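Local coordinates for dual specificity protein phosphatase 12 (Homo sapiens, PDB 4KI9), which removes phosphate from phosphotyrosine and from phosphoserine or phosphothreonine residues of proteins, the chain here being its catalytic domain, at residues A[61-64]-A[65-68]; A[95-98]-A[99-103]; A[127-130]-A[131-134]. The protein carries 2 engineered substitutions. All coordinates share one frame; numbering follows the deposited sequence.

Contact 1: A[61-64]-A[65-68]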
loop_
_atom_site.group_PDB
_atom_site.type_symbol
_atom_site.label_atom_id
_atom_site.label_comp_id
_atom_site.label_asym_id
_atom_site.label_seq_id
_atom_site.Cartn_x
_atom_site.Cartn_y
_atom_site.Cartn_z
ATOM N N GLU A 61 -2.302 -15.407 -3.691
ATOM C CA GLU A 61 -3.202 -15.942 -2.668
ATOM C C GLU A 61 -3.242 -15.059 -1.425
ATOM O O GLU A 61 -4.129 -15.215 -0.586
ATOM C CB GLU A 61 -2.824 -17.365 -2.246
ATOM C CG GLU A 61 -2.325 -18.252 -3.365
ATOM C CD GLU A 61 -0.833 -18.103 -3.564
ATOM O OE1 GLU A 61 -0.069 -18.538 -2.672
ATOM O OE2 GLU A 61 -0.428 -17.529 -4.593
ATOM N N THR A 62 -2.279 -14.149 -1.293
ATOM C CA THR A 62 -2.253 -13.272 -0.124
ATOM C C THR A 62 -3.452 -12.344 -0.138
ATOM O O THR A 62 -3.737 -11.713 -1.149
ATOM C CB THR A 62 -0.964 -12.432 -0.052
ATOM O OG1 THR A 62 0.162 -13.302 0.114
ATOM C CG2 THR A 62 -1.025 -11.470 1.121
ATOM N N ASP A 63 -4.163 -12.276 0.985
ATOM C CA ASP A 63 -5.282 -11.356 1.115
ATOM C C ASP A 63 -4.797 -10.000 1.609
ATOM O O ASP A 63 -4.677 -9.777 2.817
ATOM C CB ASP A 63 -6.338 -11.926 2.069
ATOM C CG ASP A 63 -7.511 -10.978 2.283
ATOM O OD1 ASP A 63 -7.628 -9.971 1.556
ATOM O OD2 ASP A 63 -8.346 -11.248 3.171
ATOM N N LEU A 64 -4.513 -9.098 0.674
ATOM C CA LEU A 64 -4.226 -7.711 1.009
ATOM C C LEU A 64 -5.517 -6.916 1.144
ATOM O O LEU A 64 -5.599 -5.953 1.927
ATOM C CB LEU A 64 -3.370 -7.066 -0.076
ATOM C CG LEU A 64 -1.855 -6.984 0.084
ATOM C CD1 LEU A 64 -1.352 -5.925 -0.861
ATOM C CD2 LEU A 64 -1.449 -6.663 1.511
ATOM N N LEU A 65 -6.521 -7.309 0.365
ATOM C CA LEU A 65 -7.800 -6.584 0.296
ATOM C C LEU A 65 -8.381 -6.244 1.668
ATOM O O LEU A 65 -8.828 -5.121 1.893
ATOM C CB LEU A 65 -8.826 -7.384 -0.525
ATOM C CG LEU A 65 -10.242 -6.799 -0.642
ATOM C CD1 LEU A 65 -10.207 -5.382 -1.218
ATOM C CD2 LEU A 65 -11.103 -7.689 -1.549
ATOM N N SER A 66 -8.362 -7.215 2.579
ATOM C CA SER A 66 -8.959 -7.062 3.898
ATOM C C SER A 66 -8.239 -6.013 4.748
ATOM O O SER A 66 -8.822 -5.470 5.680
ATOM C CB SER A 66 -8.982 -8.413 4.628
ATOM O OG SER A 66 -9.830 -9.336 3.943
ATOM N N HIS A 67 -6.982 -5.725 4.408
ATOM C CA HIS A 67 -6.165 -4.750 5.152
ATOM C C HIS A 67 -6.093 -3.350 4.539
ATOM O O HIS A 67 -5.463 -2.451 5.112
ATOM C CB HIS A 67 -4.739 -5.287 5.318
ATOM C CG HIS A 67 -4.684 -6.613 5.991
ATOM N ND1 HIS A 67 -4.777 -7.801 5.297
ATOM C CD2 HIS A 67 -4.608 -6.948 7.299
ATOM C CE1 HIS A 67 -4.720 -8.808 6.148
ATOM N NE2 HIS A 67 -4.618 -8.320 7.369
ATOM N N LEU A 68 -6.728 -3.155 3.385
ATOM C CA LEU A 68 -6.556 -1.920 2.629
ATOM C C LEU A 68 -7.104 -0.673 3.321
ATOM O O LEU A 68 -6.474 0.372 3.270
ATOM C CB LEU A 68 -7.140 -2.032 1.202
ATOM C CG LEU A 68 -6.435 -2.995 0.243
ATOM C CD1 LEU A 68 -7.154 -3.044 -1.138
ATOM C CD2 LEU A 68 -4.948 -2.638 0.109
#
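Asp-63 turns its carboxylate onto Ser-66, three residues further along the chain. CG lies anti to the backbone N (chi1 178°), and this swings the carboxylate to the Ser-66 amide and hydroxyl. Each oxygen has its own donor. Ser-66 N reaches Asp-63 OD1 at 3.0 Å, coming from above the carboxylate plane. Ser-66 OG gives a short bond of 2.5 Å to Asp-63 OD2, on the syn side and close to the plane. With OG beside its own backbone N, Ser-66 offers amide and hydroxyl to the same carboxylate. Residues 61-68 run from the loop after strand 50-55 into the start of helix 68-80 of the phosphatase domain. Their backbone makes a type I turn, closed by His-67 N bonding to Leu-64 O at 2.8 Å. The His-67 ring presents its edge to the carbonyl of Asp-63. Its ND1 makes only a weak bond to Asp-63 O, at 3.2 Å and 132°. Helix 151-160 adds further partners: Arg-157 forms a salt bridge to Asp-63 OD2, and Tyr-156 OH bonds to OD1. With an alanine in place of Asp-63, Ser-66 would probably lose both acceptors and Arg-157 its counter-charge. Leu-68 brings CG to 3.5 Å from Leu-64 O, on the side of the turn that meets helices 95-108 and 130-141.

Contact 2: A[95-98]-A[99-103]; sequences RSVA and IITAF. With PO4 (phosphate ion), chain B.
Val-97 O takes two donors from Thr-101, one turn further along helix 95-108. Thr-101 N bonds to it at 3.0 Å. Thr-101 OG1 bonds to the same oxygen at 2.8 Å, from the opposite face of the carbonyl plane. The hydroxyl can do this because it lies beside its own backbone N (chi1 -55°), which turns it back toward the preceding turn. Its polar end is thus satisfied inside the helix, in a buried setting beside Leu-119 and Leu-136. The neighbouring carbonyls follow the regular helical pattern: Arg-95 O accepts from Ile-99 N, Ser-96 O from Ile-100 N, and Ala-98 O from Ala-102 N. Ile-99 and Ile-100 lay their CG1 atoms against the carbonyls of Arg-95 and Ser-96. At the N-terminal end of the helix, donors of Arg-95 meet a bound phosphate ion. Its O2 is gripped twice by one residue, through Arg-95 N at 2.9 Å and Arg-95 NE at 2.7 Å. Arg-95 NH2 holds O1 at 2.8 Å, with an N-H...O angle of 165°. A bend at chi3 (-75°) brings the guanidinium round to the ion edge-on, the phosphorus near its plane. Arg-95 NH1 bonds instead to Ala-56 O. This is the arginine end of the HCX5R P-loop. Ser-89, engineered at the predicted nucleophilic cysteine, also bonds to the ion, as do the amides of Ala-91, Val-93 and Ser-94. Ser-96 OG bonds to Ser-89 OG. An edge of N-H donors and a helix-start amide together would favour an anion, consistent with this being the seat of the substrate phosphoryl group.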
loop_
_atom_site.group_PDB
_atom_site.type_symbol
_atom_site.label_atom_id
_atom_site.label_comp_id
_atom_site.label_asym_id
_atom_site.label_seq_id
_atom_site.Cartn_x
_atom_site.Cartn_y
_atom_site.Cartn_z
ATOM N N ARG A 95 3.883 -5.539 -3.302
ATOM C CA ARG A 95 3.096 -5.275 -2.089
ATOM C C ARG A 95 2.949 -3.776 -1.776
ATOM O O ARG A 95 1.848 -3.280 -1.515
ATOM C CB ARG A 95 3.697 -6.017 -0.896
ATOM C CG ARG A 95 3.466 -7.535 -0.902
ATOM C CD ARG A 95 4.356 -8.242 0.136
ATOM N NE ARG A 95 5.746 -8.325 -0.308
ATOM C CZ ARG A 95 6.691 -9.051 0.286
ATOM N NH1 ARG A 95 6.401 -9.774 1.358
ATOM N NH2 ARG A 95 7.930 -9.064 -0.204
ATOM N N SER A 96 4.057 -3.048 -1.811
ATOM C CA SER A 96 4.019 -1.622 -1.505
ATOM C C SER A 96 3.296 -0.874 -2.626
ATOM O O SER A 96 2.536 0.056 -2.377
ATOM C CB SER A 96 5.441 -1.102 -1.343
ATOM O OG SER A 96 6.208 -1.459 -2.480
ATOM N N VAL A 97 3.528 -1.302 -3.865
ATOM C CA VAL A 97 2.842 -0.747 -5.025
ATOM C C VAL A 97 1.317 -0.888 -4.932
ATOM O O VAL A 97 0.587 0.056 -5.215
ATOM C CB VAL A 97 3.363 -1.400 -6.337
ATOM C CG1 VAL A 97 2.472 -1.047 -7.505
ATOM C CG2 VAL A 97 4.800 -0.953 -6.605
ATOM N N ALA A 98 0.839 -2.063 -4.526
ATOM C CA ALA A 98 -0.596 -2.267 -4.306
ATOM C C ALA A 98 -1.168 -1.312 -3.242
ATOM O O ALA A 98 -2.247 -0.724 -3.418
ATOM C CB ALA A 98 -0.873 -3.718 -3.928
ATOM N N ILE A 99 -0.443 -1.146 -2.142
ATOM C CA ILE A 99 -0.910 -0.262 -1.071
ATOM C C ILE A 99 -0.988 1.184 -1.545
ATOM O O ILE A 99 -1.970 1.879 -1.291
ATOM C CB ILE A 99 0.000 -0.343 0.182
ATOM C CG1 ILE A 99 -0.075 -1.734 0.813
ATOM C CG2 ILE A 99 -0.381 0.716 1.216
ATOM C CD1 ILE A 99 -1.487 -2.193 1.166
ATOM N N ILE A 100 0.058 1.651 -2.216
ATOM C CA ILE A 100 0.048 3.020 -2.741
ATOM C C ILE A 100 -1.118 3.220 -3.702
ATOM O O ILE A 100 -1.838 4.222 -3.628
ATOM C CB ILE A 100 1.366 3.347 -3.471
ATOM C CG1 ILE A 100 2.516 3.372 -2.473
ATOM C CG2 ILE A 100 1.265 4.700 -4.176
ATOM C CD1 ILE A 100 2.388 4.500 -1.456
ATOM N N THR A 101 -1.306 2.253 -4.598
ATOM C CA THR A 101 -2.390 2.325 -5.569
ATOM C C THR A 101 -3.736 2.431 -4.853
ATOM O O THR A 101 -4.575 3.263 -5.215
ATOM C CB THR A 101 -2.374 1.134 -6.543
ATOM O OG1 THR A 101 -1.087 1.055 -7.178
ATOM C CG2 THR A 101 -3.458 1.300 -7.632
ATOM N N ALA A 102 -3.924 1.621 -3.810
ATOM C CA ALA A 102 -5.173 1.654 -3.063
ATOM C C ALA A 102 -5.384 3.034 -2.445
ATOM O O ALA A 102 -6.498 3.569 -2.432
ATOM C CB ALA A 102 -5.187 0.569 -1.988
ATOM N N PHE A 103 -4.313 3.615 -1.935
ATOM C CA PHE A 103 -4.404 4.948 -1.338
ATOM C C PHE A 103 -4.803 6.005 -2.369
ATOM O O PHE A 103 -5.655 6.857 -2.118
ATOM C CB PHE A 103 -3.061 5.329 -0.731
ATOM C CG PHE A 103 -3.016 6.739 -0.220
ATOM C CD1 PHE A 103 -3.488 7.039 1.058
ATOM C CD2 PHE A 103 -2.514 7.761 -1.013
ATOM C CE1 PHE A 103 -3.446 8.338 1.529
ATOM C CE2 PHE A 103 -2.482 9.052 -0.557
ATOM C CZ PHE A 103 -2.944 9.345 0.721
HETATM P P PO4 B . 7.495 -6.871 -3.233
HETATM O O1 PO4 B . 8.537 -7.196 -2.188
HETATM O O2 PO4 B . 6.127 -7.239 -2.722
HETATM O O3 PO4 B . 7.560 -5.413 -3.613
HETATM O O4 PO4 B . 7.750 -7.717 -4.462
#

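Contact 3: A[127-130]-A[131-134]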
loop_
_atom_site.group_PDB
_atom_site.type_symbol
_atom_site.label_atom_id
_atom_site.label_comp_id
_atom_site.label_asym_id
_atom_site.label_seq_id
_atom_site.Cartn_x
_atom_site.Cartn_y
_atom_site.Cartn_z
ATOM N N LYS A 127 5.128 -3.570 -10.644
ATOM C CA LYS A 127 4.374 -4.688 -11.183
ATOM C C LYS A 127 3.813 -5.494 -10.020
ATOM O O LYS A 127 4.470 -6.406 -9.512
ATOM C CB LYS A 127 5.296 -5.562 -12.041
ATOM C CG LYS A 127 4.631 -6.765 -12.703
ATOM C CD LYS A 127 5.649 -7.531 -13.539
ATOM C CE LYS A 127 5.160 -8.923 -13.914
ATOM N NZ LYS A 127 6.293 -9.899 -14.028
ATOM N N MET A 128 2.616 -5.140 -9.563
ATOM C CA MET A 128 2.003 -5.893 -8.478
ATOM C C MET A 128 1.576 -7.230 -9.046
ATOM O O MET A 128 1.267 -7.320 -10.226
ATOM C CB MET A 128 0.810 -5.144 -7.879
ATOM C CG MET A 128 -0.416 -5.088 -8.776
ATOM S SD MET A 128 -1.765 -4.168 -8.012
ATOM C CE MET A 128 -1.122 -2.503 -8.117
ATOM N N ASN A 129 1.576 -8.268 -8.220
ATOM C CA ASN A 129 1.130 -9.571 -8.677
ATOM C C ASN A 129 -0.340 -9.531 -9.082
ATOM O O ASN A 129 -1.084 -8.618 -8.720
ATOM C CB ASN A 129 1.450 -10.695 -7.666
ATOM C CG ASN A 129 0.520 -10.711 -6.457
ATOM O OD1 ASN A 129 -0.685 -10.915 -6.592
ATOM N ND2 ASN A 129 1.093 -10.541 -5.257
ATOM N N GLU A 130 -0.740 -10.528 -9.848
ATOM C CA GLU A 130 -2.039 -10.553 -10.488
ATOM C C GLU A 130 -3.181 -10.649 -9.497
ATOM O O GLU A 130 -4.270 -10.133 -9.750
ATOM C CB GLU A 130 -2.091 -11.720 -11.487
ATOM C CG GLU A 130 -1.669 -13.087 -10.907
ATOM C CD GLU A 130 -0.151 -13.248 -10.695
ATOM O OE1 GLU A 130 0.280 -14.361 -10.319
ATOM O OE2 GLU A 130 0.610 -12.271 -10.893
ATOM N N GLY A 131 -2.935 -11.327 -8.382
ATOM C CA GLY A 131 -3.882 -11.364 -7.278
ATOM C C GLY A 131 -4.174 -9.984 -6.695
ATOM O O GLY A 131 -5.327 -9.656 -6.408
ATOM N N PHE A 132 -3.136 -9.174 -6.517
ATOM C CA PHE A 132 -3.322 -7.827 -5.987
ATOM C C PHE A 132 -4.129 -6.949 -6.955
ATOM O O PHE A 132 -4.979 -6.167 -6.530
ATOM C CB PHE A 132 -1.981 -7.174 -5.611
ATOM C CG PHE A 132 -1.250 -7.870 -4.481
ATOM C CD1 PHE A 132 -1.913 -8.751 -3.638
ATOM C CD2 PHE A 132 0.104 -7.648 -4.272
ATOM C CE1 PHE A 132 -1.246 -9.394 -2.599
ATOM C CE2 PHE A 132 0.784 -8.280 -3.238
ATOM C CZ PHE A 132 0.106 -9.160 -2.398
ATOM N N GLU A 133 -3.870 -7.085 -8.260
ATOM C CA GLU A 133 -4.658 -6.379 -9.265
ATOM C C GLU A 133 -6.144 -6.675 -9.125
ATOM O O GLU A 133 -6.961 -5.763 -9.126
ATOM C CB GLU A 133 -4.230 -6.783 -10.690
ATOM C CG GLU A 133 -2.949 -6.143 -11.160
ATOM C CD GLU A 133 -2.810 -6.193 -12.675
ATOM O OE1 GLU A 133 -3.696 -6.786 -13.327
ATOM O OE2 GLU A 133 -1.826 -5.633 -13.206
ATOM N N TRP A 134 -6.483 -7.957 -9.029
ATOM C CA TRP A 134 -7.872 -8.384 -8.880
ATOM C C TRP A 134 -8.491 -7.823 -7.591
ATOM O O TRP A 134 -9.614 -7.310 -7.590
ATOM C CB TRP A 134 -7.944 -9.914 -8.916
ATOM C CG TRP A 134 -9.263 -10.501 -8.527
ATOM C CD1 TRP A 134 -9.534 -11.255 -7.413
ATOM C CD2 TRP A 134 -10.491 -10.393 -9.248
ATOM N NE1 TRP A 134 -10.860 -11.624 -7.409
ATOM C CE2 TRP A 134 -11.468 -11.104 -8.520
ATOM C CE3 TRP A 134 -10.861 -9.765 -10.443
ATOM C CZ2 TRP A 134 -12.790 -11.203 -8.949
ATOM C CZ3 TRP A 134 -12.177 -9.862 -10.866
ATOM C CH2 TRP A 134 -13.126 -10.576 -10.121
#
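Met-128 reaches from the loop alongside the first turn of helix 130-141, meeting Phe-132 and Glu-133. Its CB sits at the edge of the Phe-132 ring, 4.1 Å from Phe-132 CB. The next atom, CG, touches Glu-133 CG at 3.6 Å. SD then lies against backbone, 3.6 Å from Glu-133 N, and also packs on Phe-132 CB. A bend at chi3 (72°) turns CE away from this helix, toward Val-97, Ala-98 and Thr-101 of helix 95-108. Asn-129, next in the chain after Met-128, is the N-cap of helix 130-141. Its OD1 accepts from Phe-132 N at 3.0 Å, the donor standing above the amide plane. Its backbone O takes Glu-133 N at 3.2 Å, and Glu-130 O likewise accepts from Trp-134 N. Asn-129 ND2 stands over one face of the Phe-132 ring, toward its rim, the amide and ring planes 43° apart. It comes to 3.0 Å from Phe-132 CE2. That nitrogen also bonds to Asp-58 OD1, in the loop after strand 50-55.

Overall arrangement
Contact 2 lies deep in the domain, its centre about 3 Å from the centre of the chain. Contacts 1 and 3 are partly buried, their centres about 10 and 12 Å from it. These lie where a loop enters a helix, 68-80 for contact 1 and 130-141 for contact 3; both helices pack on helix 95-108, which holds all of contact 2. Contact 1 pairs a carboxylate with a serine, contact 3 an amide with an aromatic ring. Contact 2 has backbone bonds inside and an anion at its head. Apolar atoms join all three. Leu-68 CD2 packs 3.6 Å from Ile-99 CD1, Leu-64 CG 3.7 Å from Phe-132 CE1, and Arg-95 CG 3.6 Å from Phe-132 CE2.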